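Local atomic coordinates of uncharacterized HTH-type transcriptional regulator YurK (Bacillus subtilis, PDB entry 2IKK), a protein that is uncharacterized but probably acts as a GntR-family transcription factor that binds DNA, here represented by its C-terminal UTRA domain. Residues A[44-47]-A[48-52]. Residues are numbered along the deposited sequence; the frame is centred on the assembly and turned at random.
Sequences KPIA and EKLQI
A Schellman motif closes the short helix 44-50 of the UTRA domain, where Ala47 O takes the amide of Ile52 and Gln51 turns out of the helix with positive phi (53°). The bond from Ile52 N to Ala47 O measures 3.1 Å, nearly straight at 164° and in the carbonyl plane. Gln51 N sends a weak bond (3.4 Å) back to Glu48 O. Before the cap, the helix is held by regular i to i+4 bonds: Glu48 N to Lys44 O, Lys49 N to Pro45 O and Leu50 N to Ile46 O.

One face of the helix packs on the antiparallel sheet. Ile46 and Leu50, one turn apart, run alongside each other toward it, with Ile46 CG2 3.7 Å from Leu50 CD1, and both rest on Cys154 of strand 150-160. Lys49 CB sits 3.5 Å from Pro45 O; from there the side chain bends at three successive torsions, and of its carbons only CE touches the Ile46 side chain, 4.1 Å from Ile46 CD1, before NZ meets Asp141 in a salt bridge. Past the cap, the turn at Gln51 brings Ile52 alongside the last turn of the helix, where it shares Val58 and Pro80 with Leu50. A chi1 of 64° swings its CG1 in between N and C, and that branch reaches Ala47, with Ile52 CG1 4.1 Å from Ala47 CB.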
ATOM      1  N   LYS A  44      17.068   4.219  18.756  1.00 28.86           N
ATOM      2  CA  LYS A  44      17.853   3.328  17.865  1.00 29.37           C
ATOM      3  C   LYS A  44      17.299   3.260  16.448  1.00 27.12           C
ATOM      4  O   LYS A  44      18.057   3.455  15.482  1.00 26.06           O
ATOM      5  CB  LYS A  44      18.086   1.924  18.459  1.00 31.01           C
ATOM      6  CG  LYS A  44      19.040   1.940  19.690  1.00 34.48           C
ATOM      7  CD  LYS A  44      19.382   0.561  20.224  1.00 33.69           C
ATOM      8  CE  LYS A  44      20.582   0.610  21.240  1.00 37.74           C
ATOM      9  NZ  LYS A  44      20.837  -0.770  21.908  1.00 42.64           N
ATOM     10  N   PRO A  45      15.995   2.968  16.296  1.00 24.68           N
ATOM     11  CA  PRO A  45      15.453   2.940  14.944  1.00 24.65           C
ATOM     12  C   PRO A  45      15.515   4.258  14.217  1.00 23.49           C
ATOM     13  O   PRO A  45      15.726   4.296  12.993  1.00 25.05           O
ATOM     14  CB  PRO A  45      13.962   2.563  15.147  1.00 25.67           C
ATOM     15  CG  PRO A  45      13.727   2.490  16.561  1.00 24.91           C
ATOM     16  CD  PRO A  45      14.996   2.581  17.322  1.00 25.13           C
ATOM     17  N   ILE A  46      15.305   5.345  14.920  1.00 21.89           N
ATOM     18  CA  ILE A  46      15.381   6.668  14.241  1.00 22.20           C
ATOM     19  C   ILE A  46      16.861   6.937  13.862  1.00 22.93           C
ATOM     20  O   ILE A  46      17.146   7.404  12.734  1.00 21.93           O
ATOM     21  CB  ILE A  46      14.843   7.782  15.137  1.00 23.34           C
ATOM     22  CG1 ILE A  46      13.306   7.650  15.319  1.00 23.95           C
ATOM     23  CG2 ILE A  46      15.204   9.257  14.578  1.00 19.94           C
ATOM     24  CD1 ILE A  46      12.530   7.494  14.020  1.00 33.64           C
ATOM     25  N   ALA A  47      17.789   6.707  14.786  1.00 20.57           N
ATOM     26  CA  ALA A  47      19.198   6.926  14.390  1.00 23.19           C
ATOM     27  C   ALA A  47      19.676   6.025  13.241  1.00 23.94           C
ATOM     28  O   ALA A  47      20.479   6.454  12.377  1.00 25.16           O
ATOM     29  CB  ALA A  47      20.172   6.833  15.616  1.00 21.86           C
ATOM     30  N   GLU A  48      19.162   4.807  13.186  1.00 25.79           N
ATOM     31  CA  GLU A  48      19.466   3.864  12.112  1.00 28.83           C
ATOM     32  C   GLU A  48      18.940   4.351  10.767  1.00 26.68           C
ATOM     33  O   GLU A  48      19.698   4.383   9.780  1.00 28.30           O
ATOM     34  CB  GLU A  48      18.930   2.449  12.417  1.00 30.07           C
ATOM     35  CG  GLU A  48      19.936   1.631  13.232  1.00 35.69           C
ATOM     36  CD  GLU A  48      19.550   0.130  13.434  1.00 37.64           C
ATOM     37  OE1 GLU A  48      18.875  -0.437  12.511  1.00 47.66           O
ATOM     38  OE2 GLU A  48      19.942  -0.447  14.506  1.00 46.55           O
ATOM     39  N   LYS A  49      17.697   4.814  10.748  1.00 24.11           N
ATOM     40  CA  LYS A  49      17.115   5.367   9.530  1.00 24.55           C
ATOM     41  C   LYS A  49      17.870   6.627   9.028  1.00 24.02           C
ATOM     42  O   LYS A  49      18.050   6.816   7.777  1.00 23.03           O
ATOM     43  CB  LYS A  49      15.640   5.794   9.780  1.00 26.97           C
ATOM     44  CG  LYS A  49      14.633   4.939   9.028  1.00 31.72           C
ATOM     45  CD  LYS A  49      13.474   4.484   9.865  1.00 36.95           C
ATOM     46  CE  LYS A  49      12.569   5.585  10.336  1.00 40.26           C
ATOM     47  NZ  LYS A  49      11.738   6.140   9.180  1.00 43.91           N
ATOM     48  N   LEU A  50      18.227   7.484   9.969  1.00 19.07           N
ATOM     49  CA  LEU A  50      18.830   8.790   9.592  1.00 21.46           C
ATOM     50  C   LEU A  50      20.360   8.721   9.408  1.00 21.31           C
ATOM     51  O   LEU A  50      20.991   9.742   9.029  1.00 21.76           O
ATOM     52  CB  LEU A  50      18.475   9.918  10.599  1.00 21.15           C
ATOM     53  CG  LEU A  50      16.951  10.217  10.625  1.00 23.32           C
ATOM     54  CD1 LEU A  50      16.607  11.244  11.808  1.00 27.23           C
ATOM     55  CD2 LEU A  50      16.533  10.755   9.222  1.00 27.95           C
ATOM     56  N   GLN A  51      20.920   7.568   9.739  1.00 19.31           N
ATOM     57  CA  GLN A  51      22.354   7.252   9.687  1.00 20.63           C
ATOM     58  C   GLN A  51      23.156   8.349  10.476  1.00 20.84           C
ATOM     59  O   GLN A  51      24.090   9.015   9.936  1.00 21.13           O
ATOM     60  CB  GLN A  51      22.842   7.248   8.232  1.00 21.46           C
ATOM     61  CG  GLN A  51      22.263   6.103   7.360  1.00 26.11           C
ATOM     62  CD  GLN A  51      22.992   4.760   7.464  1.00 33.10           C
ATOM     63  OE1 GLN A  51      23.818   4.552   8.383  1.00 29.96           O
ATOM     64  NE2 GLN A  51      22.754   3.847   6.458  1.00 33.42           N
ATOM     65  N   ILE A  52      22.750   8.531  11.720  1.00 19.38           N
ATOM     66  CA  ILE A  52      23.399   9.457  12.636  1.00 19.81           C
ATOM     67  C   ILE A  52      23.799   8.723  13.906  1.00 19.45           C
ATOM     68  O   ILE A  52      23.393   7.614  14.132  1.00 19.97           O
ATOM     69  CB  ILE A  52      22.546  10.643  12.947  1.00 18.67           C
ATOM     70  CG1 ILE A  52      21.260  10.232  13.685  1.00 18.96           C
ATOM     71  CG2 ILE A  52      22.311  11.456  11.684  1.00 19.61           C
ATOM     72  CD1 ILE A  52      20.084  11.290  13.696  1.00 20.94           C
TER